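PDB 4D5T: protein A49R from Vaccinia virus, which inhibits host NF-kappa-B activation by binding BTRC, which diminishes ubiquitination of the inhibitor NFKBIA and keeps p65/RELA in the cytoplasm. Local coordinates for residues Pro112-Lys115 against Thr116-Glu120; Ala101-Thr104 against Leu105-Met109. All coordinates share one frame; numbering follows the deposited sequence.

Contact 1 of 2, residues Pro112-Lys115 against Thr116-Glu120; sequences PDFK and TTYAE
Four i to i+4 backbone bonds join Pro112-Lys115 to Thr116-Glu120 in the first turns of helix 112-126, from Thr116 N to Pro112 O (3.1 Å) through to Ala119 N to Lys115 O (3.0 Å). The first two carbonyls are each gripped twice by one threonine. Thr116 OG1 donates to Pro112 O at 2.9 Å, and Thr117 OG1 donates to Asp113 O at 3.1 Å, reaching it from the face of the carbonyl plane opposite to the one its own amide uses. Both hydroxyls can do this because OG1 stands beside the backbone N (chi1 -60° in Thr116, -54° in Thr117) and leans back over the preceding turn. Proline suits the first turn, where its missing N-H costs no helical bond, while the first-turn amide Phe114 N is met by Asn111 OD1. In this Bcl-2 fold the inward side of the turn carries Phe114 and Tyr118, whose side chains run side by side in the same direction, with Phe114 CD1 4.1 Å from Tyr118 CE2. Both side chains touch Ile79 of helix 76-87. Thr117 CG2 sits over the centre of one Tyr118 face, 3.5 Å above its plane, while Phe114 O lies at the ring edge. Beyond the ring, Tyr118 OH bonds to Asp76 OD1, and on another side of the helix the aliphatic Lys115 CG approaches Ala119 CB at 4.1 Å.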
loop_
_atom_site.group_PDB
_atom_site.type_symbol
_atom_site.label_atom_id
_atom_site.label_comp_id
_atom_site.label_asym_id
_atom_site.label_seq_id
_atom_site.Cartn_x
_atom_site.Cartn_y
_atom_site.Cartn_z
ATOM N N PRO A 112 14.926 -9.355 -4.434
ATOM C CA PRO A 112 16.188 -8.597 -4.284
ATOM C C PRO A 112 16.860 -8.056 -5.563
ATOM O O PRO A 112 17.466 -6.971 -5.518
ATOM C CB PRO A 112 17.133 -9.600 -3.669
ATOM C CG PRO A 112 16.282 -10.596 -2.991
ATOM C CD PRO A 112 14.985 -10.656 -3.765
ATOM N N ASP A 113 16.690 -8.759 -6.700
ATOM C CA ASP A 113 17.144 -8.237 -7.998
ATOM C C ASP A 113 16.363 -6.962 -8.385
ATOM O O ASP A 113 16.978 -5.950 -8.758
ATOM C CB ASP A 113 16.989 -9.283 -9.121
ATOM C CG ASP A 113 17.979 -10.441 -8.998
ATOM O OD1 ASP A 113 18.948 -10.384 -8.202
ATOM O OD2 ASP A 113 17.810 -11.434 -9.718
ATOM N N PHE A 114 15.019 -7.008 -8.267
ATOM C CA PHE A 114 14.201 -5.873 -8.676
ATOM C C PHE A 114 14.311 -4.703 -7.689
ATOM O O PHE A 114 14.315 -3.567 -8.093
ATOM C CB PHE A 114 12.728 -6.279 -8.895
ATOM C CG PHE A 114 12.529 -7.292 -9.988
ATOM C CD1 PHE A 114 13.262 -7.245 -11.166
ATOM C CD2 PHE A 114 11.570 -8.293 -9.844
ATOM C CE1 PHE A 114 13.091 -8.210 -12.151
ATOM C CE2 PHE A 114 11.359 -9.248 -10.845
ATOM C CZ PHE A 114 12.131 -9.208 -12.004
ATOM N N LYS A 115 14.580 -4.990 -6.426
ATOM C CA LYS A 115 14.796 -3.929 -5.466
ATOM C C LYS A 115 16.052 -3.196 -5.783
ATOM O O LYS A 115 16.122 -1.968 -5.737
ATOM C CB LYS A 115 14.869 -4.492 -4.037
ATOM C CG LYS A 115 15.136 -3.412 -2.989
ATOM C CD LYS A 115 14.698 -3.906 -1.630
ATOM C CE LYS A 115 15.170 -2.990 -0.519
ATOM N NZ LYS A 115 14.400 -3.315 0.721
ATOM N N THR A 116 17.130 -3.948 -6.076
ATOM C CA THR A 116 18.368 -3.313 -6.462
ATOM C C THR A 116 18.226 -2.419 -7.684
ATOM O O THR A 116 18.734 -1.277 -7.717
ATOM C CB THR A 116 19.452 -4.362 -6.778
ATOM O OG1 THR A 116 19.672 -5.136 -5.626
ATOM C CG2 THR A 116 20.747 -3.674 -7.146
ATOM N N THR A 117 17.514 -2.902 -8.690
ATOM C CA THR A 117 17.348 -2.114 -9.937
ATOM C C THR A 117 16.393 -0.882 -9.795
ATOM O O THR A 117 16.676 0.166 -10.350
ATOM C CB THR A 117 16.818 -3.025 -11.064
ATOM O OG1 THR A 117 17.681 -4.159 -11.210
ATOM C CG2 THR A 117 16.698 -2.253 -12.390
ATOM N N TYR A 118 15.288 -1.034 -9.063
ATOM C CA TYR A 118 14.202 -0.058 -9.165
ATOM C C TYR A 118 13.894 0.696 -7.877
ATOM O O TYR A 118 13.138 1.655 -7.934
ATOM C CB TYR A 118 12.921 -0.732 -9.674
ATOM C CG TYR A 118 13.038 -1.361 -11.050
ATOM C CD1 TYR A 118 13.034 -0.597 -12.208
ATOM C CD2 TYR A 118 13.164 -2.743 -11.190
ATOM C CE1 TYR A 118 13.170 -1.218 -13.473
ATOM C CE2 TYR A 118 13.347 -3.360 -12.426
ATOM C CZ TYR A 118 13.344 -2.606 -13.573
ATOM O OH TYR A 118 13.444 -3.316 -14.811
ATOM N N ALA A 119 14.573 0.402 -6.749
ATOM C CA ALA A 119 14.176 1.084 -5.488
ATOM C C ALA A 119 14.421 2.584 -5.495
ATOM O O ALA A 119 13.575 3.344 -5.028
ATOM C CB ALA A 119 14.880 0.458 -4.272
ATOM N N GLU A 120 15.518 3.036 -6.058
ATOM C CA GLU A 120 15.818 4.478 -6.078
ATOM C C GLU A 120 14.790 5.255 -6.892
ATOM O O GLU A 120 14.322 6.322 -6.453
ATOM C CB GLU A 120 17.224 4.771 -6.681
#

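Contact 2 of 2, residues Ala101-Thr104 against Leu105-Met109; sequences AIIT and LKYIM
The Tyr107 ring has Ile103 O over one face, 3.5 Å above the plane and displaced toward the rim, while Ile103 CG2 stands over the same face farther out, 3.5 Å from Tyr107 CZ. Thr104 CA approaches the ring obliquely, 3.9 Å from Tyr107 CD2. The two side chains run alongside each other; with CG2 anti to the backbone N, the beta-branch of Ile103 sets a methyl over the phenol end of that face. Ile103 and Tyr107 both continue onto helix 49-61, where the rings of Tyr107 and Tyr58 meet with planes at about 40°. One residue further on, round the helix, the side chains of Thr104 and Ile108 cross at an angle, Thr104 CG2 lying 4.2 Å from Ile108 CD1, and both touch Cys82 of helix 76-87. The threonine hydroxyl turns back to bond Asp100 O. Leu105 lays CG 3.2 Å from Ala101 O, and its side chain touches Leu122 of helix 112-126. Lys106 runs out extended (chi1 178°) to cation-pi contacts with Tyr58 and Phe39, which probably help a buried lysine to carry its charge. Regular backbone bonds, such as Tyr107 N to Ile103 O at 2.9 Å, tie the turns together. With its peptide groups paired and the threonine hydroxyl bonded within the helix, helix 95-109 can present a largely apolar surface, as expected of a central helix in the Bcl-2 fold.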
loop_
_atom_site.group_PDB
_atom_site.type_symbol
_atom_site.label_atom_id
_atom_site.label_comp_id
_atom_site.label_asym_id
_atom_site.label_seq_id
_atom_site.Cartn_x
_atom_site.Cartn_y
_atom_site.Cartn_z
ATOM N N ALA A 101 -1.550 -0.443 -6.132
ATOM C CA ALA A 101 -0.264 -0.061 -6.604
ATOM C C ALA A 101 0.793 -0.168 -5.526
ATOM O O ALA A 101 1.873 -0.743 -5.775
ATOM C CB ALA A 101 -0.273 1.357 -7.203
ATOM N N ILE A 102 0.518 0.362 -4.330
ATOM C CA ILE A 102 1.459 0.319 -3.253
ATOM C C ILE A 102 1.815 -1.127 -2.858
ATOM O O ILE A 102 2.979 -1.425 -2.687
ATOM C CB ILE A 102 0.924 1.105 -2.021
ATOM C CG1 ILE A 102 0.920 2.625 -2.343
ATOM C CG2 ILE A 102 1.780 0.899 -0.826
ATOM C CD1 ILE A 102 0.029 3.450 -1.426
ATOM N N ILE A 103 0.801 -1.976 -2.739
ATOM C CA ILE A 103 1.021 -3.362 -2.358
ATOM C C ILE A 103 1.764 -4.109 -3.440
ATOM O O ILE A 103 2.698 -4.864 -3.142
ATOM C CB ILE A 103 -0.318 -4.001 -2.010
ATOM C CG1 ILE A 103 -0.714 -3.467 -0.627
ATOM C CG2 ILE A 103 -0.229 -5.509 -2.059
ATOM C CD1 ILE A 103 -2.076 -3.908 -0.203
ATOM N N THR A 104 1.438 -3.835 -4.699
ATOM C CA THR A 104 2.178 -4.459 -5.827
ATOM C C THR A 104 3.657 -4.049 -5.812
ATOM O O THR A 104 4.562 -4.906 -5.993
ATOM C CB THR A 104 1.567 -4.065 -7.181
ATOM O OG1 THR A 104 0.238 -4.592 -7.261
ATOM C CG2 THR A 104 2.389 -4.675 -8.330
ATOM N N LEU A 105 3.926 -2.778 -5.556
ATOM C CA LEU A 105 5.295 -2.296 -5.487
ATOM C C LEU A 105 6.033 -3.006 -4.331
ATOM O O LEU A 105 7.232 -3.324 -4.437
ATOM C CB LEU A 105 5.375 -0.753 -5.363
ATOM C CG LEU A 105 4.876 -0.057 -6.655
ATOM C CD1 LEU A 105 4.795 1.435 -6.448
ATOM C CD2 LEU A 105 5.671 -0.312 -7.879
ATOM N N LYS A 106 5.374 -3.209 -3.197
ATOM C CA LYS A 106 5.958 -3.948 -2.078
ATOM C C LYS A 106 6.285 -5.379 -2.496
ATOM O O LYS A 106 7.401 -5.856 -2.237
ATOM C CB LYS A 106 5.030 -3.919 -0.840
ATOM C CG LYS A 106 5.601 -4.717 0.314
ATOM C CD LYS A 106 4.868 -4.496 1.614
ATOM C CE LYS A 106 5.504 -5.451 2.643
ATOM N NZ LYS A 106 5.159 -5.153 4.019
ATOM N N TYR A 107 5.402 -6.035 -3.246
ATOM C CA TYR A 107 5.755 -7.386 -3.728
ATOM C C TYR A 107 7.004 -7.364 -4.597
ATOM O O TYR A 107 7.863 -8.278 -4.563
ATOM C CB TYR A 107 4.631 -8.035 -4.521
ATOM C CG TYR A 107 3.339 -8.278 -3.830
ATOM C CD1 TYR A 107 3.271 -8.803 -2.523
ATOM C CD2 TYR A 107 2.144 -8.101 -4.520
ATOM C CE1 TYR A 107 2.049 -9.035 -1.894
ATOM C CE2 TYR A 107 0.926 -8.325 -3.887
ATOM C CZ TYR A 107 0.896 -8.824 -2.594
ATOM O OH TYR A 107 -0.320 -9.110 -2.054
ATOM N N ILE A 108 7.088 -6.364 -5.475
ATOM C CA ILE A 108 8.184 -6.262 -6.430
ATOM C C ILE A 108 9.487 -5.975 -5.691
ATOM O O ILE A 108 10.523 -6.614 -5.979
ATOM C CB ILE A 108 7.942 -5.188 -7.494
ATOM C CG1 ILE A 108 6.769 -5.585 -8.390
ATOM C CG2 ILE A 108 9.210 -4.970 -8.337
ATOM C CD1 ILE A 108 6.434 -4.495 -9.362
ATOM N N MET A 109 9.423 -5.120 -4.673
ATOM C CA MET A 109 10.603 -4.849 -3.811
ATOM C C MET A 109 10.972 -6.005 -2.879
ATOM O O MET A 109 12.092 -6.053 -2.357
ATOM C CB MET A 109 10.411 -3.577 -2.988
ATOM C CG MET A 109 10.330 -2.276 -3.794
ATOM S SD MET A 109 11.723 -1.862 -4.823
ATOM C CE MET A 109 11.348 -2.658 -6.335
#

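Overall arrangement
Contacts 1 and 2 sit on successive helices, 112-126 and 95-109, with centres about 12 Å apart. Contact 2 is buried, about 7 Å from the chain centre, and its side chains meet four neighbouring helices; contact 1 lies at the surface, about 18 Å out, and only part of its turn faces inward. The chemistry follows: isoleucine, leucine and methionine dominate at 101-109, whereas 112-120 sets two aromatics, Phe114 and Tyr118, on its inward side among exposed Pro112, Asp113, Thr116 and Thr117. Both helices lean on helix 76-87, and they meet each other. There Met109 CE approaches Phe114 O at 3.6 Å and Met109 SD lies 3.9 Å from Ala119 CA, the thioether lying in the seam beside small Ala119.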